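PDB 2PFE: alkaline serine protease from Thermobifida fusca, which probably cleaves peptide bonds as a chymotrypsin-fold serine endopeptidase, this chain being the C-terminal protease domain of a longer precursor. Local coordinates for residues S17-S21 with A150-T154; R99-T104 with A133-D139. Where two conformers were deposited one is given. Residue numbers count along the deposited sequence, not the author numbering.

How the contacts relate
The two contacts lie about 11 Å apart, centre to centre, in a two-barrel protease of the chymotrypsin fold. Along the chain the order is 17-21, 99-104, 133-139, 150-154, so contact 2 falls wholly between the two halves of contact 1. Contact 1 joins the barrels at the centre of the molecule, through strands 20-24 (N-terminal) and 149-157 (C-terminal). Contact 2 belongs to the C-terminal half, where the end of strand 96-101 meets the loop before the predicted nucleophile Ser140. Ser17 OG makes probable hydrogen bonds to Gly138 O and Ala102 N, so the N-terminal half ties the barrel interface to the Ser140 loop beside the AES site, which both contacts border.

Contact 1 of 2, residues S17-S21 with A150-T154; sequences SIGFS and AQGVT. With AES (4-(2-aminoethyl)benzenesulfonyl fluoride), chain D.
The interface between the two beta-barrels of this chymotrypsin-fold protease is crossed here mainly by Phe20. Residues 150-154 are strand, kinked at Gln151 (phi/psi -113/-38) and nearly fully extended at Gly152 (174/-177); 17-21 bends at Gly19 (-79/-88) and leads into strand 20-24. A classic beta bulge sets Gly19 and Phe20 across from Ala31 of strand 27-32. The closest CA pair is Gly19-Val153, at 5.8 Å. Phe20 (chi1 m, -65°; chi2 98°) points its CA-CB bond toward 150-154. Ala150 CB sits over one face of its ring, a CH-pi contact 3.8 Å from the centroid and 29° off the normal; Phe20 CZ to Ala150 CB is 3.3 Å. At the ring edge Phe20 CE1 is 3.3 Å from Gly152 O. This large hydrophobe spans the gap; small Ala150 lets it approach. Pro143, Leu145 and Ile172 also touch the Phe20 side chain. Gly19 CA meets Val153 CG1 at 4.1 Å, where a CB would clash. Thr154 CG2 lies 3.0 Å from AES O2S, in the inhibitor pocket.

Contact 2 of 2, residues R99-T104 with A133-D139; sequences RSGATT and ACAEGGD. With AES (4-(2-aminoethyl)benzenesulfonyl fluoride), chain D.
Residues 99-101 are the extended end of strand 96-101; the chain then turns at Ala102-Thr104. Opposite, 133-139 has no regular secondary structure: it runs extended through Ala133-Glu136, then makes a type II beta turn from Glu136 to Asp139, closed by Asp139 N to Glu136 O (2.9 Å). This is the loop leading to the predicted nucleophile Ser140 in the chymotrypsin fold; as in relatives, Gly138-Ser140 probably shapes the oxyanion hole, and Gly137 and Asp139 adjoin the AES inhibitor. The nearest CA pairs are Gly101-Asp139 (4.2 Å) and Thr103-Gly138 (5.4 Å). Gly138, at phi/psi 102/-25, suits the third turn position; a CB there would also strike Thr103 OG1. A CB on Gly101 would hit Asp139 OD1.

Asp139 (chi1 m, -71°) has a carboxylate that gathers donors from both segments: OD1 accepts Thr103 N (2.9 Å) and Thr104 N (3.0 Å), while OD2 accepts Thr104 OG1 (2.6 Å) and Glu136 N (2.9 Å). Thr103 OG1 donates to Gly137 O at 2.7 Å. Arg99 (chi1 p, 51°; chi2 148°, between wells; chi3 m, -66°) balances the buried charge: its bend sets Ala135 CB and Asp139 OD2 over one guanidinium face and Cys134 O near the plane. Its NH2 forms a salt bridge to Asp139 OD2 at 3.1 Å, through charge alone. Arg99 NH1 donates to Cys134 O and to Thr104 OG1, each at 2.8 Å; a disulfide holds Cys134 to Cys161. Water 1 accepts from Arg99 NE (2.9 Å) and donates to Ser100 O (2.8 Å) and Asp139 O (2.7 Å).

Contact 1 of 2, residues S17-S21 with A150-T154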
ATOM      1  N   SER A  17       1.110  -6.724  -2.084  1.00  3.94           N
ATOM      2  CA  SER A  17       0.714  -5.908  -3.240  1.00  4.12           C
ATOM      3  C   SER A  17       1.499  -4.609  -3.249  1.00  3.78           C
ATOM      4  O   SER A  17       1.695  -3.981  -2.215  1.00  3.69           O
ATOM      5  CB  SER A  17      -0.779  -5.611  -3.179  1.00  3.99           C
ATOM      6  OG  SER A  17      -1.506  -6.808  -3.312  1.00  3.76           O
ATOM      7  N   ILE A  18       1.993  -4.240  -4.429  1.00  4.23           N
ATOM      8  CA  ILE A  18       2.630  -2.952  -4.631  1.00  4.09           C
ATOM      9  C   ILE A  18       1.665  -1.840  -4.210  1.00  3.61           C
ATOM     10  O   ILE A  18       0.503  -1.836  -4.594  1.00  3.85           O
ATOM     11  CB  ILE A  18       3.004  -2.780  -6.128  1.00  3.69           C
ATOM     12  CG1 ILE A  18       4.070  -3.805  -6.533  1.00  3.58           C
ATOM     13  CG2 ILE A  18       3.383  -1.317  -6.463  1.00  5.49           C
ATOM     14  CD1 ILE A  18       4.240  -3.966  -8.068  1.00  4.96           C
ATOM     15  N   GLY A  19       2.169  -0.901  -3.425  1.00  3.48           N
ATOM     16  CA  GLY A  19       1.405   0.282  -3.066  1.00  3.91           C
ATOM     17  C   GLY A  19       1.389   1.337  -4.155  1.00  3.86           C
ATOM     18  O   GLY A  19       0.485   1.360  -4.972  1.00  4.42           O
ATOM     19  N   PHE A  20       2.391   2.224  -4.145  1.00  3.86           N
ATOM     20  CA  PHE A  20       2.508   3.320  -5.109  1.00  4.22           C
ATOM     21  C   PHE A  20       3.960   3.432  -5.572  1.00  4.35           C
ATOM     22  O   PHE A  20       4.873   3.370  -4.750  1.00  5.23           O
ATOM     23  CB  PHE A  20       2.163   4.678  -4.473  1.00  3.68           C
ATOM     24  CG  PHE A  20       0.724   4.824  -4.013  1.00  4.31           C
ATOM     25  CD1 PHE A  20       0.373   4.622  -2.680  1.00  4.73           C
ATOM     26  CD2 PHE A  20      -0.275   5.175  -4.906  1.00  4.70           C
ATOM     27  CE1 PHE A  20      -0.970   4.776  -2.259  1.00  4.86           C
ATOM     28  CE2 PHE A  20      -1.600   5.314  -4.498  1.00  4.75           C
ATOM     29  CZ  PHE A  20      -1.946   5.130  -3.174  1.00  4.54           C
ATOM     30  N   SER A  21       4.175   3.617  -6.864  1.00  4.34           N
ATOM     31  CA  SER A  21       5.520   3.990  -7.341  1.00  4.10           C
ATOM     32  C   SER A  21       6.018   5.243  -6.621  1.00  3.97           C
ATOM     33  O   SER A  21       5.251   6.203  -6.410  1.00  4.07           O
ATOM     34  CB  SER A  21       5.530   4.268  -8.840  1.00  4.35           C
ATOM     35  OG  SER A  21       5.308   3.079  -9.591  1.00  4.74           O
ATOM     36  N   ALA A 150      -3.961   9.596  -3.614  1.00  3.88           N
ATOM     37  CA  ALA A 150      -3.393   8.523  -2.798  1.00  3.45           C
ATOM     38  C   ALA A 150      -3.703   8.765  -1.324  1.00  3.38           C
ATOM     39  O   ALA A 150      -3.531   9.884  -0.826  1.00  3.58           O
ATOM     40  CB  ALA A 150      -1.880   8.462  -3.008  1.00  2.93           C
ATOM     41  N   GLN A 151      -4.152   7.717  -0.634  1.00  2.59           N
ATOM     42  CA  GLN A 151      -4.523   7.772   0.791  1.00  3.55           C
ATOM     43  C   GLN A 151      -3.625   6.970   1.712  1.00  3.56           C
ATOM     44  O   GLN A 151      -3.392   7.409   2.842  1.00  3.47           O
ATOM     45  CB  GLN A 151      -5.976   7.310   1.011  1.00  3.56           C
ATOM     46  CG  GLN A 151      -7.013   8.163   0.274  1.00  3.13           C
ATOM     47  CD  GLN A 151      -6.913   9.632   0.609  1.00  5.13           C
ATOM     48  OE1 GLN A 151      -6.897   9.987   1.784  1.00  3.70           O
ATOM     49  NE2 GLN A 151      -6.836  10.497  -0.415  1.00  4.21           N
ATOM     50  N   GLY A 152      -3.169   5.790   1.266  1.00  2.25           N
ATOM     51  CA  GLY A 152      -2.477   4.889   2.172  1.00  3.81           C
ATOM     52  C   GLY A 152      -2.165   3.572   1.523  1.00  3.44           C
ATOM     53  O   GLY A 152      -2.440   3.389   0.335  1.00  4.04           O
ATOM     54  N   VAL A 153      -1.585   2.688   2.326  1.00  3.50           N
ATOM     55  CA  VAL A 153      -1.293   1.332   1.921  1.00  3.51           C
ATOM     56  C   VAL A 153      -1.920   0.358   2.916  1.00  3.83           C
ATOM     57  O   VAL A 153      -1.987   0.636   4.117  1.00  4.24           O
ATOM     58  CB  VAL A 153       0.238   1.088   1.785  1.00  3.69           C
ATOM     59  CG1 VAL A 153       0.821   1.950   0.656  1.00  4.89           C
ATOM     60  CG2 VAL A 153       0.952   1.394   3.072  1.00  5.33           C
ATOM     61  N   THR A 154      -2.359  -0.797   2.419  1.00  3.60           N
ATOM     62  CA  THR A 154      -3.088  -1.732   3.265  1.00  3.90           C
ATOM     63  C   THR A 154      -2.201  -2.324   4.361  1.00  4.05           C
ATOM     64  O   THR A 154      -1.142  -2.920   4.089  1.00  4.42           O
ATOM     65  CB  THR A 154      -3.684  -2.871   2.438  1.00  3.63           C
ATOM     66  OG1 THR A 154      -4.503  -2.299   1.404  1.00  4.40           O
ATOM     67  CG2 THR A 154      -4.547  -3.794   3.324  1.00  4.87           C
TER
HETATM   68  C3  AES D1002      -5.261 -10.289   6.018  1.00 19.87           C
HETATM   69  C2  AES D1002      -4.176  -9.550   5.538  1.00 20.34           C
HETATM   70  C1  AES D1002      -4.382  -8.243   5.094  1.00 19.84           C
HETATM   71  S   AES D1002      -3.094  -7.231   4.438  1.00 18.07           S
HETATM   72  O1S AES D1002      -2.794  -6.020   5.269  1.00 15.69           O
HETATM   73  O2S AES D1002      -3.990  -6.688   2.990  1.00 20.38           O
HETATM   74  C6  AES D1002      -5.665  -7.696   5.101  1.00 19.69           C
HETATM   75  C5  AES D1002      -6.742  -8.430   5.583  1.00 19.73           C
HETATM   76  C4  AES D1002      -6.552  -9.730   6.038  1.00 20.15           C
HETATM   77  C7  AES D1002      -7.780 -10.472   6.549  1.00 21.57           C
HETATM   78  C8  AES D1002      -7.431 -11.618   7.495  1.00 23.83           C
HETATM   79  N8  AES D1002      -8.503 -11.838   8.448  1.00 26.10           N

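Contact 2 of 2, residues R99-T104 with A133-D139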
ATOM      1  N   ARG A  99      -9.506   0.442  -2.388  1.00  4.29           N
ATOM      2  CA  ARG A  99      -8.191  -0.188  -2.370  1.00  4.22           C
ATOM      3  C   ARG A  99      -8.043  -1.194  -3.500  1.00  4.27           C
ATOM      4  O   ARG A  99      -9.029  -1.753  -4.008  1.00  4.05           O
ATOM      5  CB  ARG A  99      -7.910  -0.880  -1.023  1.00  4.49           C
ATOM      6  CG  ARG A  99      -9.002  -1.836  -0.511  1.00  4.49           C
ATOM      7  CD  ARG A  99      -8.407  -2.997   0.301  1.00  6.73           C
ATOM      8  NE  ARG A  99      -7.607  -3.837  -0.577  1.00  5.19           N
ATOM      9  CZ  ARG A  99      -8.102  -4.866  -1.264  1.00  5.07           C
ATOM     10  NH1 ARG A  99      -9.363  -5.252  -1.099  1.00  6.78           N
ATOM     11  NH2 ARG A  99      -7.332  -5.529  -2.119  1.00  7.06           N
ATOM     12  N   SER A 100      -6.791  -1.391  -3.901  1.00  4.65           N
ATOM     13  CA  SER A 100      -6.425  -2.364  -4.920  1.00  4.05           C
ATOM     14  C   SER A 100      -5.421  -3.356  -4.366  1.00  3.59           C
ATOM     15  O   SER A 100      -4.479  -2.973  -3.703  1.00  3.61           O
ATOM     16  CB  SER A 100      -5.826  -1.648  -6.134  1.00  4.35           C
ATOM     17  OG  SER A 100      -5.485  -2.553  -7.179  1.00  4.56           O
ATOM     18  N   GLY A 101      -5.624  -4.641  -4.652  1.00  3.20           N
ATOM     19  CA  GLY A 101      -4.660  -5.656  -4.216  1.00  3.01           C
ATOM     20  C   GLY A 101      -4.741  -6.932  -5.014  1.00  2.88           C
ATOM     21  O   GLY A 101      -5.736  -7.197  -5.680  1.00  2.58           O
ATOM     22  N   ALA A 102      -3.683  -7.727  -4.925  1.00  3.79           N
ATOM     23  CA  ALA A 102      -3.498  -8.879  -5.817  1.00  4.42           C
ATOM     24  C   ALA A 102      -4.485 -10.005  -5.593  1.00  4.67           C
ATOM     25  O   ALA A 102      -4.742 -10.801  -6.503  1.00  6.09           O
ATOM     26  CB  ALA A 102      -2.086  -9.419  -5.689  1.00  5.61           C
ATOM     27  N   THR A 103      -5.029 -10.088  -4.383  1.00  3.91           N
ATOM     28  CA  THR A 103      -5.909 -11.201  -4.054  1.00  4.34           C
ATOM     29  C   THR A 103      -7.383 -10.906  -4.349  1.00  4.04           C
ATOM     30  O   THR A 103      -8.087 -11.740  -4.932  1.00  5.53           O
ATOM     31  CB  THR A 103      -5.724 -11.653  -2.607  1.00  4.18           C
ATOM     32  OG1 THR A 103      -4.375 -12.074  -2.440  1.00  4.93           O
ATOM     33  CG2 THR A 103      -6.609 -12.834  -2.277  1.00  5.51           C
ATOM     34  N   THR A 104      -7.844  -9.718  -3.950  1.00  4.61           N
ATOM     35  CA  THR A 104      -9.266  -9.399  -4.087  1.00  4.99           C
ATOM     36  C   THR A 104      -9.599  -8.318  -5.120  1.00  5.48           C
ATOM     37  O   THR A 104     -10.766  -7.952  -5.257  1.00  5.74           O
ATOM     38  CB  THR A 104      -9.878  -9.012  -2.750  1.00  5.17           C
ATOM     39  OG1 THR A 104      -9.233  -7.833  -2.249  1.00  4.71           O
ATOM     40  CG2 THR A 104      -9.761 -10.166  -1.758  1.00  5.04           C
ATOM     41  N   ALA A 133     -13.985  -1.147   3.911  1.00  4.66           N
ATOM     42  CA  ALA A 133     -13.607  -2.020   2.807  1.00  5.27           C
ATOM     43  C   ALA A 133     -13.053  -3.348   3.299  1.00  5.51           C
ATOM     44  O   ALA A 133     -12.507  -3.406   4.399  1.00  5.44           O
ATOM     45  CB  ALA A 133     -12.582  -1.323   1.923  1.00  4.45           C
ATOM     46  N   CYS A 134     -13.198  -4.404   2.497  0.90  5.20           N
ATOM     47  CA  CYS A 134     -12.655  -5.717   2.857  0.90  5.83           C
ATOM     48  C   CYS A 134     -11.284  -5.934   2.217  0.90  5.41           C
ATOM     49  O   CYS A 134     -10.926  -5.252   1.257  0.90  5.66           O
ATOM     50  CB  CYS A 134     -13.605  -6.822   2.409  0.90  6.57           C
ATOM     51  SG  CYS A 134     -13.824  -6.874   0.574  0.90  8.39           S
ATOM     52  N   ALA A 135     -10.536  -6.905   2.740  1.00  4.88           N
ATOM     53  CA  ALA A 135      -9.250  -7.294   2.168  1.00  5.30           C
ATOM     54  C   ALA A 135      -8.960  -8.719   2.580  1.00  4.76           C
ATOM     55  O   ALA A 135      -9.553  -9.228   3.545  1.00  5.99           O
ATOM     56  CB  ALA A 135      -8.113  -6.372   2.652  1.00  4.97           C
ATOM     57  N   GLU A 136      -8.003  -9.334   1.889  1.00  4.34           N
ATOM     58  CA  GLU A 136      -7.541 -10.681   2.220  1.00  4.04           C
ATOM     59  C   GLU A 136      -6.024 -10.769   2.094  1.00  4.04           C
ATOM     60  O   GLU A 136      -5.379  -9.891   1.498  1.00  3.81           O
ATOM     61  CB  GLU A 136      -8.220 -11.713   1.315  1.00  2.87           C
ATOM     62  CG  GLU A 136      -9.725 -11.775   1.492  1.00  4.85           C
ATOM     63  CD  GLU A 136     -10.387 -12.681   0.501  1.00  7.11           C
ATOM     64  OE1 GLU A 136      -9.652 -13.471  -0.148  1.00  6.24           O
ATOM     65  OE2 GLU A 136     -11.639 -12.606   0.374  1.00  6.79           O
ATOM     66  N   GLY A 137      -5.454 -11.860   2.604  1.00  3.93           N
ATOM     67  CA  GLY A 137      -4.014 -12.023   2.564  1.00  4.81           C
ATOM     68  C   GLY A 137      -3.553 -11.905   1.115  1.00  3.39           C
ATOM     69  O   GLY A 137      -4.212 -12.416   0.200  1.00  4.36           O
ATOM     70  N   GLY A 138      -2.426 -11.226   0.904  1.00  3.60           N
ATOM     71  CA  GLY A 138      -1.892 -10.944  -0.429  1.00  3.58           C
ATOM     72  C   GLY A 138      -2.187  -9.511  -0.832  1.00  3.56           C
ATOM     73  O   GLY A 138      -1.477  -8.956  -1.688  1.00  3.61           O
ATOM     74  N   ASP A 139      -3.239  -8.921  -0.241  1.00  4.26           N
ATOM     75  CA  ASP A 139      -3.626  -7.541  -0.571  1.00  4.02           C
ATOM     76  C   ASP A 139      -2.762  -6.519   0.166  1.00  3.73           C
ATOM     77  O   ASP A 139      -2.844  -5.328  -0.111  1.00  3.56           O
ATOM     78  CB  ASP A 139      -5.092  -7.252  -0.216  1.00  3.22           C
ATOM     79  CG  ASP A 139      -6.090  -7.965  -1.122  1.00  3.30           C
ATOM     80  OD1 ASP A 139      -5.785  -8.241  -2.317  1.00  2.75           O
ATOM     81  OD2 ASP A 139      -7.230  -8.217  -0.642  1.00  3.17           O
TER
HETATM   82  C3  AES D1002      -5.261 -10.289   6.018  1.00 19.87           C
HETATM   83  C2  AES D1002      -4.176  -9.550   5.538  1.00 20.34           C
HETATM   84  C1  AES D1002      -4.382  -8.243   5.094  1.00 19.84           C
HETATM   85  S   AES D1002      -3.094  -7.231   4.438  1.00 18.07           S
HETATM   86  O1S AES D1002      -2.794  -6.020   5.269  1.00 15.69           O
HETATM   87  O2S AES D1002      -3.990  -6.688   2.990  1.00 20.38           O
HETATM   88  C6  AES D1002      -5.665  -7.696   5.101  1.00 19.69           C
HETATM   89  C5  AES D1002      -6.742  -8.430   5.583  1.00 19.73           C
HETATM   90  C4  AES D1002      -6.552  -9.730   6.038  1.00 20.15           C
HETATM   91  C7  AES D1002      -7.780 -10.472   6.549  1.00 21.57           C
HETATM   92  C8  AES D1002      -7.431 -11.618   7.495  1.00 23.83           C
HETATM   93  N8  AES D1002      -8.503 -11.838   8.448  1.00 26.10           N
HETATM   94  O   HOH W   1      -4.789  -3.651  -1.006  1.00  2.00           O